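Local coordinates for putative thioesterase II (Thermobifida fusca, PDB 3BBJ), which probably hydrolyses acyl-CoA or related thioesters, using paired hotdog-fold domains, at residues V24-G29 and G39-V44; S53-A58 and L106-L111; S62-R67 and T217-W222; T89-L94 and I101-L106. All coordinates share one frame; numbering follows the deposited sequence.

Interaction 1 of 4, residues V24-G29 and G39-V44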
# COMPACT_ATOMS: atom_id res chain seq x y z
N VAL A 24 18.54 3.16 -18.74
CA VAL A 24 18.24 4.44 -18.14
C VAL A 24 19.54 5.05 -17.56
O VAL A 24 20.45 4.32 -17.19
CB VAL A 24 17.14 4.27 -17.04
CG1 VAL A 24 17.69 3.53 -15.82
CG2 VAL A 24 16.54 5.59 -16.63
N GLU A 25 19.61 6.37 -17.54
CA GLU A 25 20.72 7.11 -16.89
C GLU A 25 20.21 7.81 -15.63
O GLU A 25 19.37 8.71 -15.72
CB GLU A 25 21.34 8.15 -17.84
CG GLU A 25 22.71 7.76 -18.41
CD GLU A 25 23.85 8.02 -17.43
OE1 GLU A 25 23.81 9.03 -16.68
OE2 GLU A 25 24.81 7.23 -17.43
N LEU A 26 20.72 7.42 -14.48
CA LEU A 26 20.27 8.03 -13.23
C LEU A 26 20.97 9.37 -13.06
O LEU A 26 22.19 9.44 -13.03
CB LEU A 26 20.50 7.11 -12.02
CG LEU A 26 19.84 5.74 -12.11
CD1 LEU A 26 19.66 5.20 -10.73
CD2 LEU A 26 18.49 5.77 -12.85
N ASP A 27 20.16 10.41 -12.98
CA ASP A 27 20.63 11.77 -12.92
C ASP A 27 21.03 12.11 -11.48
O ASP A 27 20.19 12.09 -10.57
CB ASP A 27 19.51 12.69 -13.45
CG ASP A 27 19.86 14.15 -13.37
OD1 ASP A 27 20.91 14.51 -12.80
OD2 ASP A 27 19.06 14.95 -13.86
N PRO A 28 22.32 12.44 -11.27
CA PRO A 28 22.82 12.69 -9.92
C PRO A 28 22.19 13.91 -9.23
O PRO A 28 22.38 14.11 -8.02
CB PRO A 28 24.32 12.90 -10.14
CG PRO A 28 24.45 13.30 -11.55
CD PRO A 28 23.37 12.60 -12.29
N GLY A 29 21.50 14.74 -10.01
CA GLY A 29 20.73 15.86 -9.47
C GLY A 29 19.59 15.42 -8.54
O GLY A 29 19.04 16.23 -7.80
N GLY A 39 11.46 8.06 -5.29
CA GLY A 39 10.44 8.48 -6.24
C GLY A 39 10.94 8.64 -7.66
O GLY A 39 10.21 8.40 -8.63
N TYR A 40 12.19 9.06 -7.79
CA TYR A 40 12.81 9.20 -9.10
C TYR A 40 12.97 7.83 -9.77
O TYR A 40 12.72 7.69 -10.96
CB TYR A 40 14.15 9.95 -8.99
CG TYR A 40 14.98 9.96 -10.26
CD1 TYR A 40 14.57 10.67 -11.38
CD2 TYR A 40 16.16 9.22 -10.34
CE1 TYR A 40 15.33 10.65 -12.54
CE2 TYR A 40 16.92 9.21 -11.49
CZ TYR A 40 16.51 9.92 -12.59
OH TYR A 40 17.30 9.90 -13.73
N LEU A 41 13.37 6.83 -9.00
CA LEU A 41 13.54 5.47 -9.50
C LEU A 41 12.18 4.85 -9.84
O LEU A 41 12.07 4.01 -10.74
CB LEU A 41 14.25 4.60 -8.47
CG LEU A 41 15.58 5.09 -7.87
CD1 LEU A 41 16.09 4.02 -6.95
CD2 LEU A 41 16.64 5.43 -8.92
N MSE A 42 11.13 5.28 -9.11
CA MSE A 42 9.77 4.85 -9.42
C MSE A 42 9.29 5.37 -10.77
O MSE A 42 8.68 4.63 -11.55
CB MSE A 42 8.82 5.26 -8.30
CG MSE A 42 8.89 4.29 -7.09
SE MSE A 42 8.11 4.94 -5.43
CE MSE A 42 6.56 5.84 -6.17
N THR A 43 9.59 6.63 -11.05
CA THR A 43 9.21 7.33 -12.25
C THR A 43 9.74 6.61 -13.49
O THR A 43 9.04 6.44 -14.49
CB THR A 43 9.75 8.79 -12.20
OG1 THR A 43 9.03 9.54 -11.21
CG2 THR A 43 9.61 9.47 -13.53
N VAL A 44 11.00 6.20 -13.39
CA VAL A 44 11.69 5.47 -14.45
C VAL A 44 11.08 4.08 -14.63
O VAL A 44 10.87 3.63 -15.77
CB VAL A 44 13.20 5.38 -14.14
CG1 VAL A 44 13.85 4.23 -14.90
CG2 VAL A 44 13.89 6.71 -14.46
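Tyr40 reaches from the helix to the end of the strand 24-26, where its hydroxyl accepts a hydrogen bond from the backbone N of Asp27, 3.0 Å from N to OH. The N-H points fairly directly at the oxygen, at 157°. With CG anti to the backbone N (chi1 171°), the phenol projects from the helix, and its edge lies against CA of Leu26. Farther along, the contact is apolar. The Leu26 and Leu41 side chains cross at about a right angle, CD1 of Leu26 touching CD2 of Leu41 at 3.5 Å, while Leu26 CD2 lies 4.0 Å from Tyr40 CE2. Val24 and Val44 meet tip to tip, CG2 of Val24 coming to a tight 3.5 Å from CG1 of Val44. This is the hotdog arrangement, in which the helix 38-51 packs against the concave side of a curved antiparallel sheet; here the segment axes run nearly antiparallel, 10.5 Å apart. In the second shell the Tyr40 hydroxyl is also hydrogen-bonded to Ala11 O, and its ring stacks with that of Tyr30. Asp27 closes an Asx turn, its OD1 accepting from Gly29 N at 2.9 Å, while OD2 forms a salt bridge with Arg7.

Interaction 2 of 4, residues S53-A58 and L106-L111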
# COMPACT_ATOMS: atom_id res chain seq x y z
N SER A 53 2.66 -2.02 -21.86
CA SER A 53 1.25 -2.21 -21.61
C SER A 53 0.36 -1.61 -22.68
O SER A 53 0.72 -0.61 -23.32
CB SER A 53 0.88 -1.57 -20.27
OG SER A 53 -0.52 -1.62 -20.03
N ASP A 54 -0.81 -2.22 -22.82
CA ASP A 54 -1.85 -1.77 -23.75
C ASP A 54 -2.77 -0.73 -23.09
O ASP A 54 -3.64 -0.16 -23.75
CB ASP A 54 -2.66 -2.97 -24.30
CG ASP A 54 -2.90 -4.08 -23.26
OD1 ASP A 54 -2.41 -3.98 -22.12
OD2 ASP A 54 -3.57 -5.08 -23.59
N HIS A 55 -2.57 -0.47 -21.81
CA HIS A 55 -3.35 0.54 -21.09
C HIS A 55 -2.47 1.74 -20.77
O HIS A 55 -1.25 1.62 -20.67
CB HIS A 55 -3.93 -0.07 -19.83
CG HIS A 55 -4.79 -1.26 -20.10
ND1 HIS A 55 -6.01 -1.18 -20.72
CD2 HIS A 55 -4.60 -2.57 -19.81
CE1 HIS A 55 -6.54 -2.38 -20.82
NE2 HIS A 55 -5.70 -3.25 -20.27
N LEU A 56 -3.11 2.88 -20.58
CA LEU A 56 -2.41 4.15 -20.49
C LEU A 56 -1.86 4.53 -19.12
O LEU A 56 -0.88 5.29 -19.06
CB LEU A 56 -3.31 5.29 -20.99
CG LEU A 56 -3.74 5.21 -22.46
CD1 LEU A 56 -4.50 6.49 -22.88
CD2 LEU A 56 -2.53 4.99 -23.39
N HIS A 57 -2.45 4.01 -18.04
CA HIS A 57 -2.16 4.51 -16.68
C HIS A 57 -1.78 3.48 -15.66
O HIS A 57 -2.26 2.36 -15.69
CB HIS A 57 -3.39 5.23 -16.11
CG HIS A 57 -3.96 6.23 -17.05
ND1 HIS A 57 -5.26 6.16 -17.50
CD2 HIS A 57 -3.39 7.27 -17.69
CE1 HIS A 57 -5.48 7.16 -18.34
NE2 HIS A 57 -4.36 7.84 -18.48
N ALA A 58 -0.95 3.92 -14.73
CA ALA A 58 -0.49 3.12 -13.60
C ALA A 58 -1.47 3.36 -12.45
O ALA A 58 -1.37 4.37 -11.74
CB ALA A 58 0.91 3.54 -13.21
N LEU A 106 2.92 -3.13 -11.25
CA LEU A 106 1.98 -2.07 -11.55
C LEU A 106 0.76 -2.62 -12.24
O LEU A 106 0.87 -3.29 -13.28
CB LEU A 106 2.64 -0.99 -12.43
CG LEU A 106 3.76 -0.12 -11.83
CD1 LEU A 106 5.09 -0.88 -11.78
CD2 LEU A 106 3.95 1.17 -12.59
N ALA A 107 -0.40 -2.33 -11.65
CA ALA A 107 -1.67 -2.63 -12.27
C ALA A 107 -1.93 -1.43 -13.15
O ALA A 107 -2.09 -0.31 -12.65
CB ALA A 107 -2.78 -2.79 -11.22
N THR A 108 -1.92 -1.65 -14.47
CA THR A 108 -2.20 -0.58 -15.42
C THR A 108 -3.59 -0.76 -15.99
O THR A 108 -4.05 -1.89 -16.20
CB THR A 108 -1.18 -0.50 -16.59
OG1 THR A 108 -1.53 -1.46 -17.60
CG2 THR A 108 0.26 -0.74 -16.10
N ALA A 109 -4.25 0.36 -16.21
CA ALA A 109 -5.59 0.41 -16.79
C ALA A 109 -5.71 1.77 -17.48
O ALA A 109 -4.76 2.54 -17.50
CB ALA A 109 -6.64 0.24 -15.71
N THR A 110 -6.87 2.06 -18.06
CA THR A 110 -7.09 3.34 -18.71
C THR A 110 -8.26 4.00 -18.03
O THR A 110 -9.38 3.57 -18.17
CB THR A 110 -7.37 3.18 -20.23
OG1 THR A 110 -6.23 2.55 -20.84
CG2 THR A 110 -7.64 4.55 -20.91
N LEU A 111 -7.99 5.05 -17.26
CA LEU A 111 -9.04 5.77 -16.56
C LEU A 111 -9.73 6.76 -17.49
O LEU A 111 -9.14 7.23 -18.46
CB LEU A 111 -8.45 6.54 -15.39
CG LEU A 111 -7.74 5.75 -14.29
CD1 LEU A 111 -7.33 6.72 -13.18
CD2 LEU A 111 -8.65 4.65 -13.78
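The two segments pair antiparallel at the ends of their strands, His57 facing Ala109 as a hydrogen-bonded pair (N of His57 to O of Ala109 2.8 Å, N of Ala109 to O of His57 2.9 Å) and Ala58 facing Thr108 as a non-hydrogen-bonded one. Beyond the strand ends, side chains continue the pairing. The His57 ring takes up its position with CG anti to the carbonyl carbon, and ND1 accepts the backbone N-H of Leu111 at 3.0 Å, with the donor only 5° out of the ring plane; CB of Leu56 sits over the centre of one ring face. Thr110 OG1 accepts from the backbone N of Leu56 at 3.1 Å. In the loop before the strand, Ser53 OG, anti to its own backbone N, donates to Thr108 OG1 across 2.6 Å and accepts from the N of His55 at 2.9 Å, which makes an ST turn; Thr108 OG1 is in turn hydrogen-bonded to Thr88 O. An alanine in place of Ser53 would remove both bonds and would probably loosen the turn that leads into the strand. His55 lays its CB on the backbone of Ala109, 3.5 Å from the carbonyl C, while its NE2 is hydrogen-bonded to Gly84 O. On the sheet face of Ala58 and Thr108, Ala58 CB meets Leu106 CD2 at 3.9 Å beneath the helix 38-51; Ala109 and Leu111 pack on Trp246 of the second subunit. Acceptance at ND1 implies that this nitrogen of His57 carries no proton, so the ring is probably neutral with its hydrogen on NE2.

Interaction 3 of 4, residues S62-R67 and T217-W222. With SO4 (sulfate ion), chain C.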
# COMPACT_ATOMS: atom_id res chain seq x y z
N SER A 62 3.07 -1.02 -6.58
CA SER A 62 3.75 -1.46 -5.36
C SER A 62 5.22 -1.69 -5.64
O SER A 62 5.59 -2.47 -6.54
CB SER A 62 3.16 -2.75 -4.83
OG SER A 62 2.85 -3.63 -5.89
N TYR A 63 6.06 -1.04 -4.84
CA TYR A 63 7.49 -1.09 -5.03
C TYR A 63 8.19 -1.57 -3.76
O TYR A 63 7.90 -1.10 -2.64
CB TYR A 63 8.01 0.30 -5.37
CG TYR A 63 7.50 0.93 -6.66
CD1 TYR A 63 8.15 0.69 -7.86
CD2 TYR A 63 6.42 1.82 -6.65
CE1 TYR A 63 7.72 1.25 -9.03
CE2 TYR A 63 5.99 2.41 -7.83
CZ TYR A 63 6.64 2.10 -9.03
OH TYR A 63 6.25 2.66 -10.22
N HIS A 64 9.13 -2.49 -3.94
CA HIS A 64 9.98 -2.98 -2.86
C HIS A 64 11.42 -2.58 -3.13
O HIS A 64 11.93 -2.87 -4.20
CB HIS A 64 9.84 -4.49 -2.72
CG HIS A 64 8.55 -4.88 -2.06
ND1 HIS A 64 8.48 -5.27 -0.74
CD2 HIS A 64 7.28 -4.87 -2.51
CE1 HIS A 64 7.23 -5.54 -0.43
NE2 HIS A 64 6.47 -5.30 -1.49
N PHE A 65 12.04 -1.88 -2.18
CA PHE A 65 13.39 -1.30 -2.33
C PHE A 65 14.40 -2.20 -1.68
O PHE A 65 14.29 -2.48 -0.50
CB PHE A 65 13.47 0.09 -1.68
CG PHE A 65 12.62 1.11 -2.35
CD1 PHE A 65 11.26 1.18 -2.08
CD2 PHE A 65 13.16 1.98 -3.29
CE1 PHE A 65 10.46 2.12 -2.76
CE2 PHE A 65 12.37 2.92 -3.95
CZ PHE A 65 11.02 2.99 -3.69
N HIS A 66 15.38 -2.65 -2.45
CA HIS A 66 16.35 -3.61 -1.94
C HIS A 66 17.66 -2.96 -1.53
O HIS A 66 18.20 -3.26 -0.44
CB HIS A 66 16.63 -4.69 -2.99
CG HIS A 66 15.39 -5.37 -3.48
ND1 HIS A 66 14.46 -5.91 -2.63
CD2 HIS A 66 14.94 -5.59 -4.73
CE1 HIS A 66 13.49 -6.45 -3.33
NE2 HIS A 66 13.75 -6.26 -4.62
N ARG A 67 18.15 -2.07 -2.40
CA ARG A 67 19.43 -1.38 -2.22
C ARG A 67 19.40 0.02 -2.81
O ARG A 67 18.62 0.28 -3.73
CB ARG A 67 20.54 -2.11 -2.99
CG ARG A 67 20.85 -3.53 -2.56
CD ARG A 67 21.83 -4.17 -3.52
NE ARG A 67 22.01 -5.59 -3.20
CZ ARG A 67 21.19 -6.58 -3.57
NH1 ARG A 67 20.12 -6.35 -4.31
NH2 ARG A 67 21.47 -7.82 -3.20
N THR A 217 13.31 3.79 2.26
CA THR A 217 12.00 3.18 2.07
C THR A 217 12.16 1.70 1.96
O THR A 217 13.08 1.21 1.31
CB THR A 217 11.30 3.68 0.80
OG1 THR A 217 11.26 5.10 0.83
CG2 THR A 217 9.88 3.15 0.72
N VAL A 218 11.26 0.97 2.61
CA VAL A 218 11.23 -0.47 2.49
C VAL A 218 10.17 -0.84 1.45
O VAL A 218 10.45 -1.66 0.57
CB VAL A 218 10.97 -1.14 3.83
CG1 VAL A 218 10.70 -2.62 3.61
CG2 VAL A 218 12.16 -0.92 4.76
N GLU A 219 8.98 -0.23 1.56
CA GLU A 219 7.88 -0.52 0.65
C GLU A 219 7.06 0.74 0.42
O GLU A 219 6.83 1.49 1.33
CB GLU A 219 6.99 -1.64 1.24
CG GLU A 219 6.02 -2.34 0.22
CD GLU A 219 4.80 -1.53 -0.16
OE1 GLU A 219 4.26 -0.77 0.68
OE2 GLU A 219 4.35 -1.66 -1.32
N LEU A 220 6.64 0.98 -0.82
CA LEU A 220 5.69 2.04 -1.13
C LEU A 220 4.71 1.50 -2.16
O LEU A 220 5.12 0.92 -3.17
CB LEU A 220 6.39 3.30 -1.67
CG LEU A 220 5.55 4.52 -2.09
CD1 LEU A 220 6.39 5.79 -2.18
CD2 LEU A 220 4.83 4.29 -3.42
N THR A 221 3.43 1.65 -1.85
CA THR A 221 2.34 1.40 -2.77
C THR A 221 1.52 2.68 -2.90
O THR A 221 1.19 3.32 -1.90
CB THR A 221 1.39 0.32 -2.28
OG1 THR A 221 2.08 -0.94 -2.22
CG2 THR A 221 0.21 0.20 -3.25
N TRP A 222 1.21 3.06 -4.13
CA TRP A 222 0.40 4.24 -4.38
C TRP A 222 -0.63 4.01 -5.50
O TRP A 222 -0.43 3.23 -6.42
CB TRP A 222 1.30 5.46 -4.64
CG TRP A 222 1.79 5.58 -6.02
CD1 TRP A 222 2.93 5.05 -6.52
CD2 TRP A 222 1.16 6.28 -7.10
NE1 TRP A 222 3.06 5.37 -7.85
CE2 TRP A 222 1.98 6.11 -8.24
CE3 TRP A 222 -0.01 7.02 -7.22
CZ2 TRP A 222 1.67 6.66 -9.48
CZ3 TRP A 222 -0.33 7.56 -8.45
CH2 TRP A 222 0.51 7.39 -9.56
S SO4 C . 24.80 -7.18 -1.16
O1 SO4 C . 24.03 -6.07 -0.58
O2 SO4 C . 25.90 -7.49 -0.25
O3 SO4 C . 23.96 -8.37 -1.30
O4 SO4 C . 25.32 -6.80 -2.48
O HOH W 1 4.13 4.14 -10.49
O HOH W 2 10.92 -5.04 0.46
O HOH W 3 15.06 -0.82 1.47
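Strands 62-65 and 219-222 run antiparallel, with axes 4.7 Å apart, and join the N-terminal to the C-terminal thioesterase domain. Their tight part is the Tyr63-Leu220 hydrogen-bonded pair, in which Tyr63 N donates nearly along the C=O axis of Leu220 at 2.7 Å. On the face of His64 and Glu219, the glutamate has CG anti to its backbone N and bends at chi2 (-75°). This sets CG over one face of the imidazole, a CH-pi contact 3.6 Å from the ring centroid, and turns the carboxylate along its own strand toward Thr221. There OE2 accepts a hydrogen bond from Thr221 OG1 through its syn lone pair, at 2.5 Å. His64 NE2 is hydrogen-bonded to Ser62 OG of the second subunit, and Ser62 OG to His64 NE2 of that subunit, so this face lies at the dimer interface.

The packing loosens toward Thr217; the chain turns a corner at Val218, which with Glu219 forms a classic beta bulge opposite Leu267. Phe65 N still donates to Val218 O, but at 3.2 Å and from above the carbonyl plane. Thr217 CB stands over the Phe65 ring, 4.2 Å from its centroid, and one water bridges Phe65 O and Thr217 O. Farther out, Arg67 NH2 holds a sulfate O3 at 3.2 Å, an ion probably from the crystallisation liquor. A water links Tyr63 OH (2.6 Å) to Trp222 NE1 on the opposite face, where Tyr63, Leu220 and Trp222 pack against Met42 of the helix 38-51; the strand pair itself lies between strands 99-109 and 260-269.

Interaction 4 of 4, residues T89-L94 and I101-L106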
# COMPACT_ATOMS: atom_id res chain seq x y z
N THR A 89 -1.10 -6.12 -15.87
CA THR A 89 -0.14 -6.02 -14.78
C THR A 89 1.29 -6.38 -15.22
O THR A 89 1.53 -7.47 -15.75
CB THR A 89 -0.62 -6.88 -13.62
OG1 THR A 89 -1.90 -6.38 -13.24
CG2 THR A 89 0.33 -6.81 -12.41
N VAL A 90 2.20 -5.43 -14.98
CA VAL A 90 3.60 -5.52 -15.39
C VAL A 90 4.57 -5.46 -14.19
O VAL A 90 4.45 -4.61 -13.30
CB VAL A 90 3.97 -4.36 -16.42
CG1 VAL A 90 5.41 -4.53 -17.00
CG2 VAL A 90 2.94 -4.28 -17.55
N GLN A 91 5.51 -6.39 -14.17
CA GLN A 91 6.60 -6.39 -13.19
C GLN A 91 7.83 -5.76 -13.86
O GLN A 91 8.16 -6.06 -15.02
CB GLN A 91 6.88 -7.82 -12.76
CG GLN A 91 7.98 -8.05 -11.76
CD GLN A 91 8.03 -9.51 -11.33
OE1 GLN A 91 8.95 -10.26 -11.69
NE2 GLN A 91 6.99 -9.95 -10.61
N THR A 92 8.47 -4.86 -13.12
CA THR A 92 9.61 -4.12 -13.63
C THR A 92 10.65 -4.04 -12.51
O THR A 92 10.32 -3.70 -11.36
CB THR A 92 9.18 -2.72 -14.13
OG1 THR A 92 10.32 -1.98 -14.57
CG2 THR A 92 8.44 -1.94 -13.04
N THR A 93 11.89 -4.40 -12.85
CA THR A 93 12.98 -4.43 -11.88
C THR A 93 14.19 -3.62 -12.38
O THR A 93 14.60 -3.73 -13.54
CB THR A 93 13.40 -5.88 -11.60
OG1 THR A 93 12.24 -6.67 -11.32
CG2 THR A 93 14.40 -5.96 -10.42
N LEU A 94 14.75 -2.81 -11.47
CA LEU A 94 15.90 -1.96 -11.78
C LEU A 94 17.19 -2.59 -11.28
O LEU A 94 17.27 -3.00 -10.11
CB LEU A 94 15.75 -0.58 -11.16
CG LEU A 94 16.86 0.43 -11.41
CD1 LEU A 94 16.98 0.73 -12.90
CD2 LEU A 94 16.58 1.71 -10.61
N ILE A 101 18.14 -3.19 -7.47
CA ILE A 101 17.94 -2.00 -6.66
C ILE A 101 16.53 -1.99 -6.04
O ILE A 101 16.35 -1.89 -4.82
CB ILE A 101 18.14 -0.74 -7.55
CG1 ILE A 101 19.52 -0.77 -8.24
CG2 ILE A 101 17.90 0.57 -6.76
CD1 ILE A 101 20.73 -0.82 -7.30
N LEU A 102 15.56 -2.17 -6.93
CA LEU A 102 14.16 -1.94 -6.66
C LEU A 102 13.31 -2.74 -7.62
O LEU A 102 13.67 -2.88 -8.79
CB LEU A 102 13.91 -0.45 -6.95
CG LEU A 102 12.49 0.12 -6.80
CD1 LEU A 102 12.04 -0.02 -5.35
CD2 LEU A 102 12.50 1.56 -7.25
N THR A 103 12.19 -3.27 -7.13
CA THR A 103 11.20 -3.92 -7.99
C THR A 103 9.81 -3.32 -7.76
O THR A 103 9.44 -3.02 -6.63
CB THR A 103 11.15 -5.43 -7.82
OG1 THR A 103 10.25 -5.98 -8.79
CG2 THR A 103 10.67 -5.82 -6.44
N GLY A 104 9.08 -3.14 -8.85
CA GLY A 104 7.72 -2.64 -8.82
C GLY A 104 6.78 -3.57 -9.59
O GLY A 104 7.21 -4.26 -10.51
N THR A 105 5.53 -3.66 -9.14
CA THR A 105 4.49 -4.36 -9.89
C THR A 105 3.40 -3.31 -10.03
O THR A 105 3.07 -2.62 -9.08
CB THR A 105 4.03 -5.65 -9.22
OG1 THR A 105 5.19 -6.46 -8.98
CG2 THR A 105 3.04 -6.42 -10.12
N LEU A 106 2.92 -3.13 -11.25
CA LEU A 106 1.98 -2.07 -11.55
C LEU A 106 0.76 -2.62 -12.24
O LEU A 106 0.87 -3.29 -13.28
CB LEU A 106 2.64 -0.99 -12.43
CG LEU A 106 3.76 -0.12 -11.83
CD1 LEU A 106 5.09 -0.88 -11.78
CD2 LEU A 106 3.95 1.17 -12.59
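Six backbone hydrogen bonds join these two arms of a beta hairpin. The straightest runs from Gly104 N to Thr92 O, 2.9 Å long at 178° and nearly along the C=O axis; at the end nearer the turn, Ile101 N donates to Leu94 O at 2.8 Å. Thr93 and Thr103 form a non-hydrogen-bonded pair, their side chains side by side and pointing the same way. Their hydroxyls share a weak hydrogen bond, OG1 of Thr93 to OG1 of Thr103 at 3.3 Å. A valine at Thr93 would remove this hydroxyl, and the weak tie between the two side chains on this face would probably be lost. On the same face, the Thr89 and Thr105 side chains cross obliquely, CG2 to CG2 at 3.6 Å. The other face is more apolar: Thr92 puts CG2 between its backbone N and carbonyl carbon, 3.7 Å from Leu106 CD1, and turns OG1 to Ser48 OG. The pairing partner of Thr92 is Gly104, which adds no side chain beside that methyl. Thr92, Leu94 and Leu102 pack beneath Leu45 of the helix 38-51, while the threonine face meets the second subunit; strands 72-82 and 57-65 flank the hairpin.

How the interactions relate
From the N terminus, interaction 1 closes first, a short loop that brings the helix 38-51 onto the strand 21-26, and it is finished before the others open. The chain then enters the strand 57-65, which serves both interaction 2 and interaction 3. Interaction 2 returns through the strand 99-109, and within its span the hairpin of interaction 4 opens and closes, sharing Leu106. Interaction 3 starts inside that span but ends far beyond it, so the two cross, while it too encloses interaction 4. Interactions 1, 2 and 4 remain within the N-terminal thioesterase domain; interaction 3 ties it to the C-terminal one. Met42 and Leu41 of the helix touch interactions 3 and 4, respectively.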